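Long-range contacts in probable starch synthase 4, chloroplastic/amyloplastic (Arabidopsis thaliana, PDB 6GNE), which is a probable plant starch synthase of the GT-B glycosyltransferase fold, with ADP and glycan bound in this model: residues A[179-185]-A[211-216]; A[201-205]-A[217-222]; A[101-106]-A[119-124]. All blocks are in the same frame, centred on the assembly; numbering follows the deposited sequence.

All three contacts lie in the starch synthase catalytic domain, the N-terminal part of a GT-B protein. Contacts 1 and 2 interlock: their segments alternate along the chain, both use helix 215-222, their centres are about 10 Å apart, and Met204 O lies 2.6 Å from Asn214 N, a probable hydrogen bond. Each is partly buried and reaches a different bound glycan, through Tyr179 in contact 1 and through Ile221 and Phe222 in contact 2. Contact 3 is buried and separate, its centre about 17 Å from that of contact 1. Backbone pairing dominates contact 1, packing of a loop on a helix contact 2, and aromatic rings with arginines contact 3.

Contact 1 of 3, residues A[179-185]-A[211-216]; sequences YQGTASA and DRVNPV. With GLC (alpha-D-glucopyranose), chain C.
Segments 179-185 and 211-216 run roughly antiparallel, their end-to-end directions 142° apart, and form a small two-stranded antiparallel sheet, strands 183-184 and 212-213, joined by a long, mostly irregular excursion that includes helix 195-198. The register pairs Gln180 with Val216, Thr182 with Asn214 and Ser184 with Arg212 (CA-CA 5.2, 4.7 and 4.2 Å). Ala183 and Val213 are an antiparallel hydrogen-bonded pair, Ser184 and Arg212 a non-hydrogen-bonded one. Gly181 takes a positive phi (72°) where the chain passes Pro215; a CB there would sit tightly against the proline ring.

Among the backbone bonds, Val213 N to Ala183 O is short (2.8 Å). Its return, Ala183 N to Val213 O (3.4 Å), is weak, as are Ala185 N to Asp211 O (3.3 Å) and Val216 N to Gln180 O (3.4 Å). Thr182 CA adds a CA-H...O contact to Val213 O (3.3 Å).

Side-chain polarity centres on Gln180 (chi1 m, chi2 t) and Asn214 (chi1 t): Asn214 ND2 donates to Gln180 OE1 at 2.7 Å, while Asn214 N-caps helix 215-222 by accepting from Lys217 N. The Arg212 side chain runs along the partner strand, with Ala183 C over one face of its guanidinium, and its NH2 reaches Thr182 OG1 (3.3 Å, weak). Apolar contact is modest, with Ala185 CB 4.0 Å from Val213 CG1.

Tyr179 points away from 211-216 and presents a ring face to a glucose of the glycan pocket, CE2 lying 3.5 Å from its O4. Around the pair, Trp147 and Ala150 of helix 146-150 touch Val216 and Pro215 respectively, and Phe118 of helix 117-134 packs on Ala183 and Pro215.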
loop_
_atom_site.group_PDB
_atom_site.type_symbol
_atom_site.label_atom_id
_atom_site.label_comp_id
_atom_site.label_asym_id
_atom_site.label_seq_id
_atom_site.Cartn_x
_atom_site.Cartn_y
_atom_site.Cartn_z
ATOM N N TYR A 179 4.155 -7.066 -9.777
ATOM C CA TYR A 179 2.846 -7.598 -10.186
ATOM C C TYR A 179 2.353 -6.950 -11.456
ATOM O O TYR A 179 1.807 -5.871 -11.425
ATOM C CB TYR A 179 1.832 -7.466 -9.048
ATOM C CG TYR A 179 2.281 -8.192 -7.801
ATOM C CD1 TYR A 179 2.738 -9.537 -7.869
ATOM C CD2 TYR A 179 2.248 -7.561 -6.535
ATOM C CE1 TYR A 179 3.178 -10.206 -6.727
ATOM C CE2 TYR A 179 2.671 -8.238 -5.373
ATOM C CZ TYR A 179 3.134 -9.544 -5.470
ATOM O OH TYR A 179 3.538 -10.209 -4.366
ATOM N N GLN A 180 2.552 -7.646 -12.567
ATOM C CA GLN A 180 2.293 -7.104 -13.892
ATOM C C GLN A 180 0.989 -7.629 -14.538
ATOM O O GLN A 180 0.507 -7.056 -15.525
ATOM C CB GLN A 180 3.527 -7.334 -14.790
ATOM C CG GLN A 180 4.686 -6.459 -14.345
ATOM C CD GLN A 180 5.993 -6.725 -15.057
ATOM O OE1 GLN A 180 6.041 -7.017 -16.264
ATOM N NE2 GLN A 180 7.070 -6.587 -14.315
ATOM N N GLY A 181 0.424 -8.699 -13.970
ATOM C CA GLY A 181 -0.825 -9.282 -14.444
ATOM C C GLY A 181 -0.717 -10.016 -15.749
ATOM O O GLY A 181 -1.698 -10.128 -16.487
ATOM N N THR A 182 0.460 -10.536 -16.045
ATOM C CA THR A 182 0.694 -11.126 -17.353
ATOM C C THR A 182 -0.155 -12.374 -17.509
ATOM O O THR A 182 -0.397 -13.090 -16.549
ATOM C CB THR A 182 2.175 -11.460 -17.557
ATOM O OG1 THR A 182 2.631 -12.222 -16.440
ATOM C CG2 THR A 182 2.986 -10.189 -17.687
ATOM N N ALA A 183 -0.625 -12.603 -18.728
ATOM C CA ALA A 183 -1.371 -13.804 -19.100
ATOM C C ALA A 183 -1.220 -14.051 -20.625
ATOM O O ALA A 183 -0.612 -13.230 -21.324
ATOM C CB ALA A 183 -2.842 -13.615 -18.724
ATOM N N SER A 184 -1.787 -15.159 -21.122
ATOM C CA SER A 184 -1.946 -15.387 -22.566
ATOM C C SER A 184 -2.820 -14.307 -23.198
ATOM O O SER A 184 -3.757 -13.782 -22.556
ATOM C CB SER A 184 -2.594 -16.748 -22.879
ATOM O OG SER A 184 -2.126 -17.784 -22.048
ATOM N N ALA A 185 -2.532 -14.014 -24.462
ATOM C CA ALA A 185 -3.201 -12.947 -25.199
ATOM C C ALA A 185 -4.712 -13.159 -25.389
ATOM O O ALA A 185 -5.472 -12.189 -25.358
ATOM C CB ALA A 185 -2.523 -12.734 -26.546
ATOM N N ASP A 211 3.365 -14.684 -27.189
ATOM C CA ASP A 211 1.927 -14.937 -27.080
ATOM C C ASP A 211 1.415 -14.724 -25.655
ATOM O O ASP A 211 0.445 -15.335 -25.242
ATOM C CB ASP A 211 1.519 -16.293 -27.717
ATOM C CG ASP A 211 0.808 -16.112 -29.083
ATOM O OD1 ASP A 211 -0.216 -15.385 -29.137
ATOM O OD2 ASP A 211 1.271 -16.683 -30.095
ATOM N N ARG A 212 2.012 -13.745 -24.972
ATOM C CA ARG A 212 1.521 -13.241 -23.680
ATOM C C ARG A 212 1.380 -11.715 -23.712
ATOM O O ARG A 212 2.105 -11.039 -24.445
ATOM C CB ARG A 212 2.464 -13.662 -22.556
ATOM C CG ARG A 212 2.259 -15.110 -22.126
ATOM C CD ARG A 212 3.344 -15.651 -21.186
ATOM N NE ARG A 212 3.156 -15.253 -19.787
ATOM C CZ ARG A 212 2.148 -15.649 -18.994
ATOM N NH1 ARG A 212 1.198 -16.482 -19.423
ATOM N NH2 ARG A 212 2.088 -15.209 -17.747
ATOM N N VAL A 213 0.447 -11.177 -22.922
ATOM C CA VAL A 213 0.256 -9.719 -22.826
ATOM C C VAL A 213 0.502 -9.188 -21.418
ATOM O O VAL A 213 0.428 -9.927 -20.453
ATOM C CB VAL A 213 -1.129 -9.272 -23.302
ATOM C CG1 VAL A 213 -1.225 -9.424 -24.815
ATOM C CG2 VAL A 213 -2.248 -10.035 -22.588
ATOM N N ASN A 214 0.779 -7.891 -21.313
ATOM C CA ASN A 214 1.226 -7.284 -20.064
ATOM C C ASN A 214 0.378 -6.049 -19.727
ATOM O O ASN A 214 0.577 -4.985 -20.320
ATOM C CB ASN A 214 2.708 -6.922 -20.164
ATOM C CG ASN A 214 3.283 -6.450 -18.842
ATOM O OD1 ASN A 214 2.704 -5.586 -18.181
ATOM N ND2 ASN A 214 4.423 -6.999 -18.457
ATOM N N PRO A 215 -0.566 -6.185 -18.765
ATOM C CA PRO A 215 -1.448 -5.078 -18.400
ATOM C C PRO A 215 -0.743 -3.829 -17.917
ATOM O O PRO A 215 -1.106 -2.735 -18.320
ATOM C CB PRO A 215 -2.308 -5.677 -17.311
ATOM C CG PRO A 215 -2.420 -7.109 -17.690
ATOM C CD PRO A 215 -1.086 -7.470 -18.250
ATOM N N VAL A 216 0.250 -3.989 -17.069
ATOM C CA VAL A 216 0.996 -2.846 -16.557
ATOM C C VAL A 216 1.740 -2.149 -17.691
ATOM O O VAL A 216 1.789 -0.925 -17.719
ATOM C CB VAL A 216 1.945 -3.251 -15.406
ATOM C CG1 VAL A 216 2.854 -2.095 -14.986
ATOM C CG2 VAL A 216 1.130 -3.710 -14.208
HETATM C C1 GLC C . -1.758 -10.834 -5.497
HETATM C C2 GLC C . -2.259 -9.617 -6.271
HETATM C C3 GLC C . -1.322 -8.428 -6.065
HETATM C C4 GLC C . -1.258 -8.127 -4.572
HETATM C C5 GLC C . -0.717 -9.353 -3.852
HETATM C C6 GLC C . -0.705 -9.138 -2.344
HETATM O O2 GLC C . -2.403 -9.957 -7.649
HETATM O O3 GLC C . -1.790 -7.278 -6.758
HETATM O O4 GLC C . -0.443 -6.983 -4.331
HETATM O O5 GLC C . -1.546 -10.494 -4.127
HETATM O O6 GLC C . -0.396 -10.376 -1.693
#

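Contact 2 of 3, residues A[201-205]-A[217-222]; sequences PDRMQ and KGAIIF. With GLC (alpha-D-glucopyranose), chain D.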
loop_
_atom_site.group_PDB
_atom_site.type_symbol
_atom_site.label_atom_id
_atom_site.label_comp_id
_atom_site.label_asym_id
_atom_site.label_seq_id
_atom_site.Cartn_x
_atom_site.Cartn_y
_atom_site.Cartn_z
ATOM N N PRO A 201 4.708 -5.491 -29.978
ATOM C CA PRO A 201 5.791 -5.105 -29.014
ATOM C C PRO A 201 5.733 -3.625 -28.560
ATOM O O PRO A 201 5.921 -3.325 -27.372
ATOM C CB PRO A 201 7.095 -5.431 -29.755
ATOM C CG PRO A 201 6.711 -5.913 -31.120
ATOM C CD PRO A 201 5.224 -5.876 -31.305
ATOM N N ASP A 202 5.406 -2.732 -29.495
ATOM C CA ASP A 202 5.127 -1.315 -29.180
ATOM C C ASP A 202 3.836 -1.045 -28.372
ATOM O O ASP A 202 3.550 0.111 -28.067
ATOM C CB ASP A 202 5.141 -0.453 -30.461
ATOM C CG ASP A 202 4.054 -0.855 -31.472
ATOM O OD1 ASP A 202 4.077 -2.001 -31.966
ATOM O OD2 ASP A 202 3.192 -0.020 -31.799
ATOM N N ARG A 203 3.078 -2.091 -28.034
ATOM C CA ARG A 203 1.846 -1.979 -27.216
ATOM C C ARG A 203 1.903 -2.893 -25.965
ATOM O O ARG A 203 2.689 -2.617 -25.064
ATOM C CB ARG A 203 0.597 -2.250 -28.081
ATOM C CG ARG A 203 -0.231 -1.042 -28.459
ATOM C CD ARG A 203 0.335 -0.169 -29.577
ATOM N NE ARG A 203 -0.722 0.129 -30.591
ATOM C CZ ARG A 203 -0.682 -0.151 -31.911
ATOM N NH1 ARG A 203 -1.732 0.145 -32.665
ATOM N NH2 ARG A 203 0.394 -0.696 -32.499
ATOM N N MET A 204 1.129 -3.985 -25.898
ATOM C CA MET A 204 0.934 -4.715 -24.644
ATOM C C MET A 204 1.549 -6.119 -24.617
ATOM O O MET A 204 1.387 -6.824 -23.633
ATOM C CB MET A 204 -0.555 -4.843 -24.343
ATOM C CG MET A 204 -1.267 -3.547 -24.045
ATOM S SD MET A 204 -3.014 -3.869 -23.621
ATOM C CE MET A 204 -2.803 -4.843 -22.116
ATOM N N GLN A 205 2.224 -6.546 -25.689
ATOM C CA GLN A 205 2.927 -7.837 -25.689
ATOM C C GLN A 205 3.960 -7.853 -24.559
ATOM O O GLN A 205 4.720 -6.906 -24.435
ATOM C CB GLN A 205 3.655 -8.058 -27.017
ATOM C CG GLN A 205 4.342 -9.414 -27.152
ATOM C CD GLN A 205 4.875 -9.657 -28.552
ATOM O OE1 GLN A 205 5.916 -9.103 -28.958
ATOM N NE2 GLN A 205 4.158 -10.484 -29.310
ATOM N N LYS A 217 2.276 -2.910 -18.635
ATOM C CA LYS A 217 2.911 -2.312 -19.814
ATOM C C LYS A 217 1.942 -1.496 -20.678
ATOM O O LYS A 217 2.300 -0.432 -21.199
ATOM C CB LYS A 217 3.567 -3.366 -20.692
ATOM C CG LYS A 217 4.304 -2.712 -21.833
ATOM C CD LYS A 217 5.543 -3.410 -22.290
ATOM C CE LYS A 217 5.298 -4.321 -23.447
ATOM N NZ LYS A 217 6.433 -4.273 -24.403
ATOM N N GLY A 218 0.724 -2.009 -20.848
ATOM C CA GLY A 218 -0.337 -1.250 -21.504
ATOM C C GLY A 218 -0.704 0.026 -20.782
ATOM O O GLY A 218 -0.990 1.019 -21.426
ATOM N N ALA A 219 -0.706 0.013 -19.454
ATOM C CA ALA A 219 -1.009 1.231 -18.697
ATOM C C ALA A 219 0.110 2.242 -18.756
ATOM O O ALA A 219 -0.159 3.434 -18.737
ATOM C CB ALA A 219 -1.357 0.910 -17.279
ATOM N N ILE A 220 1.362 1.791 -18.847
ATOM C CA ILE A 220 2.464 2.740 -18.994
ATOM C C ILE A 220 2.320 3.462 -20.335
ATOM O O ILE A 220 2.496 4.658 -20.432
ATOM C CB ILE A 220 3.839 2.082 -18.858
ATOM C CG1 ILE A 220 4.083 1.609 -17.411
ATOM C CG2 ILE A 220 4.964 3.021 -19.307
ATOM C CD1 ILE A 220 5.063 0.439 -17.297
ATOM N N ILE A 221 1.980 2.711 -21.366
ATOM C CA ILE A 221 1.888 3.251 -22.724
ATOM C C ILE A 221 0.688 4.173 -22.919
ATOM O O ILE A 221 0.808 5.279 -23.392
ATOM C CB ILE A 221 1.935 2.102 -23.746
ATOM C CG1 ILE A 221 3.351 1.466 -23.680
ATOM C CG2 ILE A 221 1.655 2.591 -25.168
ATOM C CD1 ILE A 221 3.431 0.105 -24.300
ATOM N N PHE A 222 -0.474 3.712 -22.509
ATOM C CA PHE A 222 -1.736 4.429 -22.754
ATOM C C PHE A 222 -2.102 5.542 -21.770
ATOM O O PHE A 222 -3.069 6.236 -21.994
ATOM C CB PHE A 222 -2.890 3.413 -22.878
ATOM C CG PHE A 222 -2.861 2.652 -24.161
ATOM C CD1 PHE A 222 -3.563 3.129 -25.252
ATOM C CD2 PHE A 222 -2.120 1.479 -24.313
ATOM C CE1 PHE A 222 -3.552 2.451 -26.470
ATOM C CE2 PHE A 222 -2.070 0.825 -25.535
ATOM C CZ PHE A 222 -2.800 1.310 -26.608
HETATM C C1 GLC D . -2.838 6.302 -26.662
HETATM C C2 GLC D . -1.346 6.130 -26.353
HETATM C C3 GLC D . -0.537 5.847 -27.617
HETATM C C4 GLC D . -1.180 4.633 -28.297
HETATM C C5 GLC D . -2.595 5.065 -28.726
HETATM C C6 GLC D . -3.347 4.058 -29.601
HETATM O O2 GLC D . -0.811 7.273 -25.696
HETATM O O3 GLC D . 0.846 5.600 -27.324
HETATM O O4 GLC D . -0.373 4.087 -29.358
HETATM O O5 GLC D . -3.347 5.286 -27.524
HETATM O O6 GLC D . -4.775 4.193 -29.464
#
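Met204 lays its side chain across Gly218, CG coming within 3.5 Å of CA. A CB on residue 218 would clash with that same CG, so the glycine allows the loop to approach the helix closely; the two CA atoms are only 4.8 Å apart. The arrangement is an irregular loop packed on a helix in the N-terminal part of this GT-B protein: 201-205 follows helix 195-198 and packs against helix 215-222, which leads into strand 225-228 of the central mixed sheet.

The CA-to-CB bonds of the loop residues point away from the helix, so much of its approach is made by backbone. Lys217, which points toward the loop, stretches along it and donates from NZ to Pro201 O at 3.2 Å. One turn later, Ile221 also points toward the loop and sets CD1 3.8 Å from Asp202 O and a close 2.9 Å from Arg203 O. Leu198 of helix 195-198 touches Met204, Arg203 and Phe222, so it contacts both the loop and the end of helix 215-222.

Arg203 brings its aliphatic part to the edge of the Phe222 ring, CG to CE2 3.9 Å, while its NH2 forms a salt bridge with OD2 of the preceding Asp202 (3.0 Å). The end of the helix here borders a glycan pocket, which Ile221 and Phe222 share with Trp157, Asp158 and Asn224. Its glucose donates a weak hydrogen bond from O2 to Ile221 O (3.5 Å), and Phe222 CE1 stands 3.0 Å from the sugar O5.

Contact 3 of 3, residues A[101-106]-A[119-124]; sequences HPSKFF and RRFSYF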
loop_
_atom_site.group_PDB
_atom_site.type_symbol
_atom_site.label_atom_id
_atom_site.label_comp_id
_atom_site.label_asym_id
_atom_site.label_seq_id
_atom_site.Cartn_x
_atom_site.Cartn_y
_atom_site.Cartn_z
ATOM N N HIS A 101 -22.751 -11.806 -12.902
ATOM C CA HIS A 101 -22.184 -12.665 -13.918
ATOM C C HIS A 101 -22.147 -14.026 -13.251
ATOM O O HIS A 101 -21.771 -14.112 -12.093
ATOM C CB HIS A 101 -20.768 -12.174 -14.259
ATOM C CG HIS A 101 -20.081 -12.968 -15.323
ATOM N ND1 HIS A 101 -19.555 -14.217 -15.084
ATOM C CD2 HIS A 101 -19.805 -12.689 -16.621
ATOM C CE1 HIS A 101 -18.992 -14.679 -16.187
ATOM N NE2 HIS A 101 -19.133 -13.772 -17.135
ATOM N N PRO A 102 -22.512 -15.108 -13.965
ATOM C CA PRO A 102 -22.591 -16.443 -13.302
ATOM C C PRO A 102 -21.321 -16.904 -12.556
ATOM O O PRO A 102 -21.423 -17.679 -11.627
ATOM C CB PRO A 102 -22.929 -17.414 -14.444
ATOM C CG PRO A 102 -22.947 -16.614 -15.695
ATOM C CD PRO A 102 -22.957 -15.149 -15.366
ATOM N N SER A 103 -20.149 -16.433 -12.976
ATOM C CA SER A 103 -18.850 -16.734 -12.327
ATOM C C SER A 103 -18.620 -16.095 -10.949
ATOM O O SER A 103 -17.655 -16.446 -10.273
ATOM C CB SER A 103 -17.677 -16.312 -13.229
ATOM O OG SER A 103 -17.710 -16.931 -14.502
ATOM N N LYS A 104 -19.464 -15.143 -10.553
ATOM C CA LYS A 104 -19.493 -14.626 -9.177
ATOM C C LYS A 104 -18.149 -14.080 -8.772
ATOM O O LYS A 104 -17.524 -14.529 -7.800
ATOM C CB LYS A 104 -19.977 -15.710 -8.211
ATOM C CG LYS A 104 -21.432 -16.069 -8.433
ATOM C CD LYS A 104 -21.827 -17.273 -7.543
ATOM C CE LYS A 104 -23.204 -17.153 -6.862
ATOM N NZ LYS A 104 -23.161 -16.929 -5.357
ATOM N N PHE A 105 -17.707 -13.095 -9.535
ATOM C CA PHE A 105 -16.335 -12.651 -9.452
ATOM C C PHE A 105 -15.956 -12.113 -8.086
ATOM O O PHE A 105 -14.844 -12.353 -7.632
ATOM C CB PHE A 105 -16.046 -11.594 -10.515
ATOM C CG PHE A 105 -16.123 -12.104 -11.933
ATOM C CD1 PHE A 105 -15.377 -13.214 -12.341
ATOM C CD2 PHE A 105 -16.909 -11.442 -12.877
ATOM C CE1 PHE A 105 -15.446 -13.676 -13.655
ATOM C CE2 PHE A 105 -16.974 -11.893 -14.182
ATOM C CZ PHE A 105 -16.238 -13.019 -14.573
ATOM N N PHE A 106 -16.855 -11.400 -7.423
ATOM C CA PHE A 106 -16.539 -10.808 -6.119
ATOM C C PHE A 106 -17.333 -11.398 -4.968
ATOM O O PHE A 106 -17.672 -10.715 -4.004
ATOM C CB PHE A 106 -16.646 -9.294 -6.227
ATOM C CG PHE A 106 -15.748 -8.748 -7.275
ATOM C CD1 PHE A 106 -14.380 -8.803 -7.105
ATOM C CD2 PHE A 106 -16.253 -8.267 -8.476
ATOM C CE1 PHE A 106 -13.531 -8.355 -8.094
ATOM C CE2 PHE A 106 -15.404 -7.806 -9.471
ATOM C CZ PHE A 106 -14.041 -7.858 -9.281
ATOM N N ARG A 119 -9.567 -12.361 -15.260
ATOM C CA ARG A 119 -10.927 -12.178 -15.705
ATOM C C ARG A 119 -11.713 -11.296 -14.722
ATOM O O ARG A 119 -12.398 -10.350 -15.145
ATOM C CB ARG A 119 -11.612 -13.528 -15.913
ATOM C CG ARG A 119 -11.126 -14.261 -17.162
ATOM C CD ARG A 119 -11.568 -15.727 -17.205
ATOM N NE ARG A 119 -13.014 -15.902 -17.076
ATOM C CZ ARG A 119 -13.916 -15.608 -18.018
ATOM N NH1 ARG A 119 -15.203 -15.815 -17.767
ATOM N NH2 ARG A 119 -13.564 -15.079 -19.191
ATOM N N ARG A 120 -11.579 -11.605 -13.428
ATOM C CA ARG A 120 -12.223 -10.862 -12.348
ATOM C C ARG A 120 -11.960 -9.366 -12.503
ATOM O O ARG A 120 -12.892 -8.575 -12.592
ATOM C CB ARG A 120 -11.721 -11.330 -10.976
ATOM C CG ARG A 120 -12.117 -12.735 -10.548
ATOM C CD ARG A 120 -11.464 -13.139 -9.232
ATOM N NE ARG A 120 -12.081 -12.436 -8.088
ATOM C CZ ARG A 120 -11.465 -12.034 -6.970
ATOM N NH1 ARG A 120 -10.158 -12.223 -6.763
ATOM N NH2 ARG A 120 -12.169 -11.420 -6.022
ATOM N N PHE A 121 -10.701 -8.965 -12.595
ATOM C CA PHE A 121 -10.392 -7.531 -12.577
ATOM C C PHE A 121 -10.473 -6.816 -13.946
ATOM O O PHE A 121 -10.748 -5.611 -14.011
ATOM C CB PHE A 121 -9.073 -7.289 -11.840
ATOM C CG PHE A 121 -9.140 -7.633 -10.367
ATOM C CD1 PHE A 121 -9.798 -6.788 -9.485
ATOM C CD2 PHE A 121 -8.567 -8.806 -9.872
ATOM C CE1 PHE A 121 -9.863 -7.089 -8.135
ATOM C CE2 PHE A 121 -8.645 -9.125 -8.523
ATOM C CZ PHE A 121 -9.288 -8.271 -7.646
ATOM N N SER A 122 -10.244 -7.530 -15.039
ATOM C CA SER A 122 -10.539 -6.964 -16.361
ATOM C C SER A 122 -12.056 -6.718 -16.524
ATOM O O SER A 122 -12.457 -5.709 -17.111
ATOM C CB SER A 122 -9.981 -7.830 -17.503
ATOM O OG SER A 122 -10.572 -9.108 -17.518
ATOM N N TYR A 123 -12.900 -7.613 -16.008
ATOM C CA TYR A 123 -14.353 -7.345 -15.991
ATOM C C TYR A 123 -14.667 -6.059 -15.239
ATOM O O TYR A 123 -15.360 -5.171 -15.750
ATOM C CB TYR A 123 -15.144 -8.491 -15.352
ATOM C CG TYR A 123 -16.652 -8.249 -15.318
ATOM C CD1 TYR A 123 -17.245 -7.476 -14.295
ATOM C CD2 TYR A 123 -17.488 -8.786 -16.305
ATOM C CE1 TYR A 123 -18.616 -7.255 -14.279
ATOM C CE2 TYR A 123 -18.864 -8.569 -16.281
ATOM C CZ TYR A 123 -19.426 -7.807 -15.275
ATOM O OH TYR A 123 -20.796 -7.617 -15.249
ATOM N N PHE A 124 -14.161 -5.995 -14.012
ATOM C CA PHE A 124 -14.354 -4.850 -13.144
ATOM C C PHE A 124 -13.944 -3.550 -13.825
ATOM O O PHE A 124 -14.675 -2.546 -13.748
ATOM C CB PHE A 124 -13.571 -5.022 -11.837
ATOM C CG PHE A 124 -13.517 -3.771 -11.008
ATOM C CD1 PHE A 124 -14.697 -3.195 -10.520
ATOM C CD2 PHE A 124 -12.307 -3.145 -10.736
ATOM C CE1 PHE A 124 -14.664 -2.032 -9.773
ATOM C CE2 PHE A 124 -12.274 -1.978 -9.966
ATOM C CZ PHE A 124 -13.454 -1.422 -9.489
#
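The carbonyl of Phe105 is the main polar anchor of the loop on the helix: Arg120 NE donates to Phe105 O at 2.8 Å, and Arg120 NH2 adds a weak bond to the same oxygen at 3.3 Å. NH1 of that arginine is occupied by Asp117, in a salt bridge, and by Phe111 O. Arg119 is satisfied differently. Its NH2 pairs with Asp76, and its NH1 merely passes the loop, 4.3 Å from Ser103 OG and 4.4 Å from Phe105 CZ at the ring edge.

Within 101-106, a type I beta turn from His101 to Lys104 closes through Lys104 N to His101 O (3.0 Å), and His101 ND1 accepts from Ser103 N (3.1 Å). This loop joins strand 92-100 of the central mixed sheet to helix 117-134 and folds back on that helix, in the N-terminal part of the GT-B fold.

His101, Phe105 and Tyr123 form an aromatic cluster: Phe105 CE2 lies over a face of the Tyr123 ring, 3.8 Å from its CD2, and His101 CD2 is 4.2 Å from Tyr123 CE2. The tyrosine hydroxyl bonds to Asn82. Phe106 directs its edge toward the face of Phe121 in an offset edge-to-face pair (centroids 5.7 Å, planes 61°), and its CZ rests 3.8 Å from Phe124 CB.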